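Local structure of protein BA_2500 (4GUC) at residues A[14-19]-A[110-115]; A[37-42]-A[86-91]; A[52-57]-A[73-78]. The protein is of unknown function but adopts a compact beta-rich fold, consistent with the immunoglobulin-like sandwiches of the E-set clan. One frame throughout, in Å; residues are numbered along the deposited sequence. Where two conformers were deposited one is given.

Contact 1 (A[14-19]-A[110-115]); sequences QNYFLL and YYYGGS
Tyr-16 holds CG anti to its backbone N (chi1 -168°), and from there the phenol extends until its OH reaches the backbone N of Ser-115. Tyr-112 has CG in the crowded position between its own N and carbonyl carbon (chi1 75°), which sets that atom against Leu-19, 4.1 Å from Leu-19 CD2. The phenol of Tyr-16 carries the polar part of the contact: Tyr-16 OH accepts from Ser-115 N at 3.0 Å, with a moderately bent N-H...O angle of 145°. The same hydroxyl lies 3.6 Å from CA of Gly-114, a residue whose positive phi suits glycine, and sits at the edge of the Tyr-112 ring, 3.9 Å from Tyr-112 CE1. Leu-19 supplies the apolar part. Its CD2 packs against the root of the Tyr-112 side chain, 3.9 Å from Tyr-112 CD1 and 4.0 Å from Tyr-112 CB, as the two side chains run past each other in opposite directions. The backbone O of Leu-19 lies over one face of the Tyr-112 ring, toward its rim. At its far end that ring is tied back to the same helix, since Tyr-112 OH is hydrogen-bonded to ND1 of His-20. Asn-15 caps the N-terminus of the helix, which starts at Tyr-16: OD1 of Asn-15 accepts from N of Leu-18 at 3.2 Å. Tyr-16 also touches Leu-59 of strand 53-59, and Leu-19 touches Val-103 of strand 98-106, which places the short helix against the large sheet. The chemistry is consistent with a union of helix and strand held largely by aromatic and aliphatic packing, with one bent bond fixing the Tyr-16 hydroxyl.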
loop_
_atom_site.group_PDB
_atom_site.type_symbol
_atom_site.label_atom_id
_atom_site.label_comp_id
_atom_site.label_asym_id
_atom_site.label_seq_id
_atom_site.Cartn_x
_atom_site.Cartn_y
_atom_site.Cartn_z
ATOM N N GLN A 14 -11.431 -2.652 1.445
ATOM C CA GLN A 14 -10.722 -3.622 2.284
ATOM C C GLN A 14 -10.768 -5.013 1.679
ATOM O O GLN A 14 -10.543 -6.004 2.358
ATOM C CB GLN A 14 -11.351 -3.676 3.670
ATOM C CG GLN A 14 -11.470 -2.338 4.383
ATOM C CD GLN A 14 -10.176 -1.785 4.824
ATOM O OE1 GLN A 14 -9.233 -2.517 5.112
ATOM N NE2 GLN A 14 -10.122 -0.473 4.933
ATOM N N ASN A 15 -11.135 -5.071 0.409
ATOM C CA ASN A 15 -11.182 -6.301 -0.342
ATOM C C ASN A 15 -10.411 -6.040 -1.641
ATOM O O ASN A 15 -10.652 -5.016 -2.284
ATOM C CB ASN A 15 -12.666 -6.626 -0.572
ATOM C CG ASN A 15 -12.867 -7.764 -1.441
ATOM O OD1 ASN A 15 -12.802 -7.603 -2.670
ATOM N ND2 ASN A 15 -13.257 -8.894 -0.870
ATOM N N TYR A 16 -9.532 -6.974 -2.032
ATOM C CA TYR A 16 -8.699 -6.776 -3.222
ATOM C C TYR A 16 -9.541 -6.612 -4.489
ATOM O O TYR A 16 -9.241 -5.760 -5.317
ATOM C CB TYR A 16 -7.590 -7.810 -3.383
ATOM C CG TYR A 16 -6.604 -7.409 -4.447
ATOM C CD1 TYR A 16 -5.519 -6.585 -4.134
ATOM C CD2 TYR A 16 -6.758 -7.804 -5.761
ATOM C CE1 TYR A 16 -4.621 -6.182 -5.096
ATOM C CE2 TYR A 16 -5.870 -7.410 -6.715
ATOM C CZ TYR A 16 -4.797 -6.600 -6.402
ATOM O OH TYR A 16 -3.897 -6.194 -7.390
ATOM N N PHE A 17 -10.576 -7.425 -4.680
ATOM C CA PHE A 17 -11.413 -7.283 -5.861
ATOM C C PHE A 17 -11.956 -5.843 -5.952
ATOM O O PHE A 17 -11.898 -5.203 -7.007
ATOM C CB PHE A 17 -12.583 -8.271 -5.858
ATOM C CG PHE A 17 -13.459 -8.165 -7.072
ATOM C CD1 PHE A 17 -13.264 -8.970 -8.175
ATOM C CD2 PHE A 17 -14.488 -7.226 -7.131
ATOM C CE1 PHE A 17 -14.085 -8.856 -9.298
ATOM C CE2 PHE A 17 -15.291 -7.107 -8.246
ATOM C CZ PHE A 17 -15.067 -7.917 -9.331
ATOM N N LEU A 18 -12.476 -5.313 -4.839
ATOM C CA LEU A 18 -13.038 -3.969 -4.862
ATOM C C LEU A 18 -11.980 -2.914 -5.086
ATOM O O LEU A 18 -12.204 -1.959 -5.854
ATOM C CB LEU A 18 -13.891 -3.718 -3.624
ATOM C CG LEU A 18 -15.234 -4.492 -3.560
ATOM C CD1 LEU A 18 -15.921 -4.210 -2.211
ATOM C CD2 LEU A 18 -16.143 -4.126 -4.709
ATOM N N LEU A 19 -10.829 -3.096 -4.478
ATOM C CA LEU A 19 -9.706 -2.152 -4.662
ATOM C C LEU A 19 -9.317 -2.113 -6.138
ATOM O O LEU A 19 -9.230 -1.046 -6.762
ATOM C CB LEU A 19 -8.504 -2.603 -3.810
ATOM C CG LEU A 19 -7.257 -1.716 -3.916
ATOM C CD1 LEU A 19 -7.529 -0.355 -3.225
ATOM C CD2 LEU A 19 -6.020 -2.412 -3.387
ATOM N N TYR A 110 -8.272 7.091 -3.906
ATOM C CA TYR A 110 -7.371 5.995 -3.627
ATOM C C TYR A 110 -6.616 5.539 -4.864
ATOM O O TYR A 110 -7.173 5.520 -5.961
ATOM C CB TYR A 110 -8.113 4.807 -3.039
ATOM C CG TYR A 110 -8.698 5.093 -1.670
ATOM C CD1 TYR A 110 -7.970 4.869 -0.522
ATOM C CD2 TYR A 110 -9.980 5.575 -1.531
ATOM C CE1 TYR A 110 -8.519 5.099 0.723
ATOM C CE2 TYR A 110 -10.517 5.840 -0.304
ATOM C CZ TYR A 110 -9.760 5.607 0.832
ATOM O OH TYR A 110 -10.300 5.819 2.093
ATOM N N TYR A 111 -5.370 5.144 -4.632
ATOM C CA TYR A 111 -4.417 4.667 -5.638
ATOM C C TYR A 111 -3.738 3.402 -5.178
ATOM O O TYR A 111 -3.669 3.171 -3.954
ATOM C CB TYR A 111 -3.353 5.746 -5.871
ATOM C CG TYR A 111 -3.976 7.070 -6.261
ATOM C CD1 TYR A 111 -4.188 7.385 -7.585
ATOM C CD2 TYR A 111 -4.402 7.982 -5.294
ATOM C CE1 TYR A 111 -4.826 8.597 -7.955
ATOM C CE2 TYR A 111 -5.023 9.174 -5.643
ATOM C CZ TYR A 111 -5.218 9.479 -6.961
ATOM O OH TYR A 111 -5.833 10.688 -7.288
ATOM N N TYR A 112 -3.297 2.535 -6.085
ATOM C CA TYR A 112 -2.626 1.310 -5.652
ATOM C C TYR A 112 -1.595 0.904 -6.682
ATOM O O TYR A 112 -1.611 1.415 -7.802
ATOM C CB TYR A 112 -3.643 0.203 -5.353
ATOM C CG TYR A 112 -4.264 -0.447 -6.553
ATOM C CD1 TYR A 112 -4.188 -1.838 -6.766
ATOM C CD2 TYR A 112 -4.919 0.311 -7.520
ATOM C CE1 TYR A 112 -4.742 -2.425 -7.907
ATOM C CE2 TYR A 112 -5.475 -0.277 -8.629
ATOM C CZ TYR A 112 -5.365 -1.636 -8.839
ATOM O OH TYR A 112 -5.941 -2.162 -9.975
ATOM N N GLY A 113 -0.697 -0.001 -6.308
ATOM C CA GLY A 113 0.363 -0.467 -7.197
ATOM C C GLY A 113 0.251 -1.920 -7.630
ATOM O O GLY A 113 1.184 -2.454 -8.252
ATOM N N GLY A 114 -0.923 -2.514 -7.393
ATOM C CA GLY A 114 -1.186 -3.908 -7.696
ATOM C C GLY A 114 -0.512 -4.827 -6.680
ATOM O O GLY A 114 0.466 -4.456 -6.019
ATOM N N SER A 115 -0.985 -6.054 -6.564
ATOM C CA SER A 115 -0.375 -6.973 -5.635
ATOM C C SER A 115 1.074 -7.355 -5.984
ATOM O O SER A 115 1.492 -7.287 -7.133
ATOM C CB SER A 115 -1.245 -8.223 -5.554
ATOM O OG SER A 115 -1.348 -8.845 -6.820
#

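Contact 2 (A[37-42]-A[86-91]); sequences GDTFDV and RFVTPI
Asp-41 and Arg-86 form a two-pronged salt bridge across neighbouring strands. The arginine presents itself side-on: NE of Arg-86 donates to OD1 of Asp-41 at 3.2 Å, and NH2 of Arg-86 donates to OD2 of Asp-41 at 3.0 Å. Both bonds are nearly straight and reach the syn sides of the carboxylate oxygens. The acceptors lie in the guanidinium plane, although the carboxylate is turned 25° against it. CG2 of Val-88 lies 3.3 Å from OD1 of Asp-41, alongside the bridge. The backbones pair regularly. Phe-40 and Thr-89 exchange N-H...O bonds in both directions, as do Val-42 and Phe-87; Thr-39 with Pro-90 and Asp-41 with Val-88 are the non-hydrogen-bonded pairs. Proline fits the first of these, since no N-H is called for there. Phe-40 O also receives a CA-H...O contact from Val-88 CA. Arg-86 N turns outward to donate to OD1 of Asp-77, and the Arg-86 backbone also bonds to that of Ser-78. Strands 39-45 and 84-90 thus make a two-stranded sheet that lies against the larger one, in an arrangement consistent with an immunoglobulin-like sandwich. Phe-40, Val-42, Phe-87 and Thr-89 occupy the inward face, where Phe-40, Phe-87 and Thr-89 all touch Ile-75. On it CG2 of Val-42 meets the edge of the Phe-87 ring. Backbone bonding continues past the regular strands. Ile-91 N donates to Asp-38 O at 2.8 Å, and Ile-91 O accepts from Gly-37 N at 2.8 Å in an almost straight bond of 175°. At the backbone angles of Gly-37 a CB would be jammed against the carbonyl O of the preceding residue. The carboxylate of Asp-38 turns from this pairing, and its OD2 accepts from the backbone N of Lys-35.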
loop_
_atom_site.group_PDB
_atom_site.type_symbol
_atom_site.label_atom_id
_atom_site.label_comp_id
_atom_site.label_asym_id
_atom_site.label_seq_id
_atom_site.Cartn_x
_atom_site.Cartn_y
_atom_site.Cartn_z
ATOM N N GLY A 37 14.822 -7.752 3.984
ATOM C CA GLY A 37 16.104 -7.054 3.856
ATOM C C GLY A 37 16.009 -5.935 2.847
ATOM O O GLY A 37 16.853 -5.023 2.859
ATOM N N ASP A 38 15.027 -6.017 1.955
ATOM C CA ASP A 38 14.805 -4.961 0.957
ATOM C C ASP A 38 14.122 -3.764 1.632
ATOM O O ASP A 38 13.718 -3.803 2.808
ATOM C CB ASP A 38 13.915 -5.436 -0.210
ATOM C CG ASP A 38 14.590 -6.442 -1.122
ATOM O OD1 ASP A 38 15.825 -6.612 -1.058
ATOM O OD2 ASP A 38 13.867 -7.041 -1.964
ATOM N N THR A 39 13.989 -2.684 0.878
ATOM C CA THR A 39 13.337 -1.495 1.386
ATOM C C THR A 39 12.308 -1.028 0.376
ATOM O O THR A 39 12.545 -1.065 -0.816
ATOM C CB THR A 39 14.348 -0.335 1.628
ATOM O OG1 THR A 39 15.321 -0.723 2.632
ATOM C CG2 THR A 39 13.656 0.958 2.080
ATOM N N PHE A 40 11.119 -0.691 0.851
ATOM C CA PHE A 40 10.043 -0.144 0.006
ATOM C C PHE A 40 10.374 1.344 -0.013
ATOM O O PHE A 40 10.470 1.948 1.042
ATOM C CB PHE A 40 8.694 -0.424 0.672
ATOM C CG PHE A 40 7.518 0.190 -0.010
ATOM C CD1 PHE A 40 6.778 -0.510 -0.957
ATOM C CD2 PHE A 40 7.141 1.481 0.295
ATOM C CE1 PHE A 40 5.675 0.068 -1.586
ATOM C CE2 PHE A 40 6.024 2.058 -0.330
ATOM C CZ PHE A 40 5.298 1.336 -1.261
ATOM N N ASP A 41 10.532 1.951 -1.195
ATOM C CA ASP A 41 10.898 3.379 -1.254
ATOM C C ASP A 41 10.379 3.934 -2.563
ATOM O O ASP A 41 10.905 3.615 -3.630
ATOM C CB ASP A 41 12.422 3.483 -1.080
ATOM C CG ASP A 41 12.971 4.925 -1.039
ATOM O OD1 ASP A 41 12.248 5.913 -1.287
ATOM O OD2 ASP A 41 14.195 5.073 -0.721
ATOM N N VAL A 42 9.329 4.738 -2.465
ATOM C CA VAL A 42 8.679 5.345 -3.621
ATOM C C VAL A 42 8.483 6.846 -3.500
ATOM O O VAL A 42 8.279 7.361 -2.406
ATOM C CB VAL A 42 7.290 4.679 -3.869
ATOM C CG1 VAL A 42 7.467 3.138 -4.028
ATOM C CG2 VAL A 42 6.319 4.938 -2.740
ATOM N N ARG A 86 7.308 11.080 -0.393
ATOM C CA ARG A 86 8.303 9.997 -0.420
ATOM C C ARG A 86 7.872 9.057 0.713
ATOM O O ARG A 86 7.725 9.490 1.842
ATOM C CB ARG A 86 9.729 10.482 -0.193
ATOM C CG ARG A 86 10.713 9.351 -0.262
ATOM C CD ARG A 86 12.076 9.790 0.149
ATOM N NE ARG A 86 12.998 8.661 0.114
ATOM C CZ ARG A 86 14.221 8.699 0.637
ATOM N NH1 ARG A 86 14.630 9.791 1.256
ATOM N NH2 ARG A 86 14.999 7.622 0.582
ATOM N N PHE A 87 7.693 7.775 0.389
ATOM C CA PHE A 87 7.219 6.748 1.345
ATOM C C PHE A 87 8.254 5.634 1.416
ATOM O O PHE A 87 8.473 4.932 0.426
ATOM C CB PHE A 87 5.825 6.254 0.912
ATOM C CG PHE A 87 4.819 7.395 0.747
ATOM C CD1 PHE A 87 4.123 7.907 1.845
ATOM C CD2 PHE A 87 4.628 8.006 -0.469
ATOM C CE1 PHE A 87 3.272 8.958 1.709
ATOM C CE2 PHE A 87 3.751 9.085 -0.596
ATOM C CZ PHE A 87 3.076 9.565 0.478
ATOM N N VAL A 88 8.872 5.504 2.588
ATOM C CA VAL A 88 9.966 4.564 2.790
ATOM C C VAL A 88 9.783 3.682 4.013
ATOM O O VAL A 88 9.469 4.186 5.100
ATOM C CB VAL A 88 11.297 5.385 3.031
ATOM C CG1 VAL A 88 12.496 4.443 3.166
ATOM C CG2 VAL A 88 11.556 6.365 1.898
ATOM N N THR A 89 9.927 2.370 3.860
ATOM C CA THR A 89 9.830 1.514 5.036
ATOM C C THR A 89 10.625 0.220 4.770
ATOM O O THR A 89 10.599 -0.289 3.653
ATOM C CB THR A 89 8.348 1.234 5.427
ATOM O OG1 THR A 89 8.256 0.886 6.803
ATOM C CG2 THR A 89 7.723 0.135 4.583
ATOM N N PRO A 90 11.339 -0.320 5.794
ATOM C CA PRO A 90 12.089 -1.549 5.583
ATOM C C PRO A 90 11.220 -2.799 5.545
ATOM O O PRO A 90 10.230 -2.893 6.295
ATOM C CB PRO A 90 13.006 -1.623 6.818
ATOM C CG PRO A 90 12.293 -0.864 7.852
ATOM C CD PRO A 90 11.522 0.225 7.144
ATOM N N ILE A 91 11.574 -3.748 4.676
ATOM C CA ILE A 91 10.850 -5.017 4.623
ATOM C C ILE A 91 11.568 -5.964 5.613
ATOM O O ILE A 91 12.608 -6.580 5.303
ATOM C CB ILE A 91 10.776 -5.605 3.211
ATOM C CG1 ILE A 91 10.140 -4.598 2.254
ATOM C CG2 ILE A 91 9.979 -6.914 3.213
ATOM C CD1 ILE A 91 8.762 -4.139 2.628
#

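Contact 3 (A[52-57]-A[73-78])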
loop_
_atom_site.group_PDB
_atom_site.type_symbol
_atom_site.label_atom_id
_atom_site.label_comp_id
_atom_site.label_asym_id
_atom_site.label_seq_id
_atom_site.Cartn_x
_atom_site.Cartn_y
_atom_site.Cartn_z
ATOM N N GLY A 52 -0.464 12.794 0.876
ATOM C CA GLY A 52 -0.816 11.378 0.878
ATOM C C GLY A 52 -0.235 10.564 1.998
ATOM O O GLY A 52 0.706 10.950 2.675
ATOM N N ILE A 53 -0.863 9.404 2.217
ATOM C CA ILE A 53 -0.444 8.399 3.199
ATOM C C ILE A 53 -0.487 7.071 2.439
ATOM O O ILE A 53 -1.420 6.816 1.666
ATOM C CB ILE A 53 -1.417 8.310 4.405
ATOM C CG1 ILE A 53 -1.458 9.650 5.178
ATOM C CG2 ILE A 53 -1.033 7.153 5.347
ATOM C CD1 ILE A 53 -2.496 9.643 6.282
ATOM N N VAL A 54 0.506 6.220 2.675
ATOM C CA VAL A 54 0.555 4.903 2.038
ATOM C C VAL A 54 0.475 3.786 3.085
ATOM O O VAL A 54 1.079 3.886 4.152
ATOM C CB VAL A 54 1.865 4.717 1.227
ATOM C CG1 VAL A 54 2.082 3.227 0.819
ATOM C CG2 VAL A 54 1.904 5.659 0.053
ATOM N N LYS A 55 -0.325 2.770 2.828
ATOM C CA LYS A 55 -0.400 1.610 3.671
ATOM C C LYS A 55 -0.028 0.375 2.861
ATOM O O LYS A 55 -0.309 0.301 1.658
ATOM C CB LYS A 55 -1.831 1.393 4.188
ATOM C CG LYS A 55 -2.290 2.322 5.286
ATOM C CD LYS A 55 -3.746 2.155 5.659
ATOM C CE LYS A 55 -4.148 3.092 6.764
ATOM N NZ LYS A 55 -5.621 2.888 6.994
ATOM N N ILE A 56 0.643 -0.567 3.515
ATOM C CA ILE A 56 0.970 -1.866 2.982
ATOM C C ILE A 56 -0.002 -2.853 3.666
ATOM O O ILE A 56 -0.027 -2.937 4.896
ATOM C CB ILE A 56 2.428 -2.298 3.214
ATOM C CG1 ILE A 56 3.398 -1.319 2.517
ATOM C CG2 ILE A 56 2.626 -3.726 2.714
ATOM C CD1 ILE A 56 4.878 -1.660 2.656
ATOM N N TYR A 57 -0.825 -3.526 2.869
ATOM C CA TYR A 57 -1.749 -4.528 3.352
ATOM C C TYR A 57 -1.361 -5.910 2.844
ATOM O O TYR A 57 -0.855 -6.065 1.732
ATOM C CB TYR A 57 -3.154 -4.304 2.790
ATOM C CG TYR A 57 -3.920 -3.042 3.175
ATOM C CD1 TYR A 57 -4.829 -3.057 4.227
ATOM C CD2 TYR A 57 -3.815 -1.866 2.447
ATOM C CE1 TYR A 57 -5.587 -1.933 4.558
ATOM C CE2 TYR A 57 -4.556 -0.745 2.771
ATOM C CZ TYR A 57 -5.457 -0.781 3.809
ATOM O OH TYR A 57 -6.182 0.357 4.038
ATOM N N LYS A 73 1.385 -1.949 7.669
ATOM C CA LYS A 73 2.163 -0.738 7.932
ATOM C C LYS A 73 1.495 0.491 7.386
ATOM O O LYS A 73 0.884 0.429 6.322
ATOM C CB LYS A 73 3.539 -0.852 7.257
ATOM C CG LYS A 73 4.611 0.101 7.770
ATOM C CD LYS A 73 5.034 -0.256 9.194
ATOM C CE LYS A 73 6.072 0.690 9.762
ATOM N NZ LYS A 73 6.476 0.243 11.139
ATOM N N THR A 74 1.619 1.614 8.100
ATOM C CA THR A 74 1.108 2.932 7.667
ATOM C C THR A 74 2.397 3.743 7.499
ATOM O O THR A 74 3.230 3.818 8.417
ATOM C CB THR A 74 0.188 3.599 8.689
ATOM O OG1 THR A 74 -0.928 2.740 8.906
ATOM C CG2 THR A 74 -0.274 4.933 8.151
ATOM N N ILE A 75 2.576 4.350 6.336
ATOM C CA ILE A 75 3.786 5.099 6.018
ATOM C C ILE A 75 3.452 6.557 5.681
ATOM O O ILE A 75 2.622 6.858 4.793
ATOM C CB ILE A 75 4.499 4.484 4.789
ATOM C CG1 ILE A 75 4.591 2.948 4.865
ATOM C CG2 ILE A 75 5.880 5.129 4.602
ATOM C CD1 ILE A 75 5.232 2.291 3.601
ATOM N N TYR A 76 4.083 7.487 6.388
ATOM C CA TYR A 76 3.899 8.919 6.126
ATOM C C TYR A 76 4.959 9.447 5.192
ATOM O O TYR A 76 5.994 8.831 5.009
ATOM C CB TYR A 76 3.842 9.718 7.429
ATOM C CG TYR A 76 2.522 9.515 8.141
ATOM C CD1 TYR A 76 1.498 10.440 7.973
ATOM C CD2 TYR A 76 2.283 8.406 8.916
ATOM C CE1 TYR A 76 0.281 10.281 8.588
ATOM C CE2 TYR A 76 1.044 8.226 9.548
ATOM C CZ TYR A 76 0.056 9.173 9.363
ATOM O OH TYR A 76 -1.177 9.040 9.969
ATOM N N ASP A 77 4.661 10.565 4.546
ATOM C CA ASP A 77 5.575 11.223 3.628
ATOM C C ASP A 77 6.774 11.744 4.427
ATOM O O ASP A 77 6.593 12.582 5.309
ATOM C CB ASP A 77 4.832 12.382 2.943
ATOM C CG ASP A 77 5.745 13.366 2.236
ATOM O OD1 ASP A 77 6.836 13.053 1.751
ATOM O OD2 ASP A 77 5.311 14.539 2.141
ATOM N N SER A 78 7.973 11.284 4.092
ATOM C CA SER A 78 9.216 11.684 4.760
ATOM C C SER A 78 10.152 12.485 3.853
ATOM O O SER A 78 11.327 12.640 4.178
ATOM C CB SER A 78 9.963 10.432 5.286
ATOM O OG SER A 78 10.382 9.550 4.243
HETATM O O HOH W 1 2.027 11.669 5.039
#
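Val-54 and Ile-75 meet as an antiparallel hydrogen-bonded pair: Ile-75 N donates to Val-54 O at 2.7 Å, nearly along the C=O axis, and Val-54 N returns a bond to Ile-75 O at 3.1 Å. One pair along, Ile-56 N donates to Lys-73 O at 3.0 Å, whereas the return bond from Lys-73 N to Ile-56 O lengthens to 3.3 Å. At the other end a water takes over: it donates to Gly-52 O and accepts from Asp-77 N. The side chains divide between two faces. On one, CD1 of Ile-75 packs on CD1 of Ile-56 at 4.1 Å, the two side chains crossing obliquely. On the other, Ile-53 holds CG2 anti to its backbone N (chi1, measured to CG1, is -62°), and this methyl rests 3.7 Å from CG2 of Thr-74. CD1 of Ile-53 comes 3.7 Å from CE1 of Tyr-76, the two side chains lying alongside and pointing the same way. Lys-55 also runs beside Thr-74, its chain extended beyond CG and its CE 3.9 Å from OG1 of Thr-74. Farther out, NZ of Lys-55 forms a salt bridge with Asp-9, and the same side chain makes a cation-pi interaction with Trp-11, which also touches Ile-53. Strand 98-106 pairs with the far edge of strand 53-59, placing that member of this beta hairpin inside the large sheet. The paired strands thus have a mainly apolar face of Val-54, Ile-56 and Ile-75, with Lys-73 leading away at its edge, turned toward strand 84-90, and a mixed one of Ile-53, Lys-55, Thr-74 and Tyr-76, on which a buried lysine would be stabilised by its carboxylate and aromatic partners.

Contacts 2 and 3 pack against each other, their centres about 10 Å apart, and represent the two sheets of the fold: the inward residues of each interlock, with Thr-89 CG2 3.4 Å from Ile-75 CD1. Contact 1 lies across the chain's centre from both, yet shares the large sheet with contact 3, touching it through Gln-14 and Tyr-57. All three are partly buried: the facing sides of contacts 2 and 3 are largely core, whereas Asp-41 and Arg-86 in contact 2, Tyr-76 in contact 3 and Ser-115 in contact 1 are exposed. Contacts 2 and 3 rest on strand pairing, the former with a surface salt bridge, while contact 1 attaches a helix chiefly through side chains.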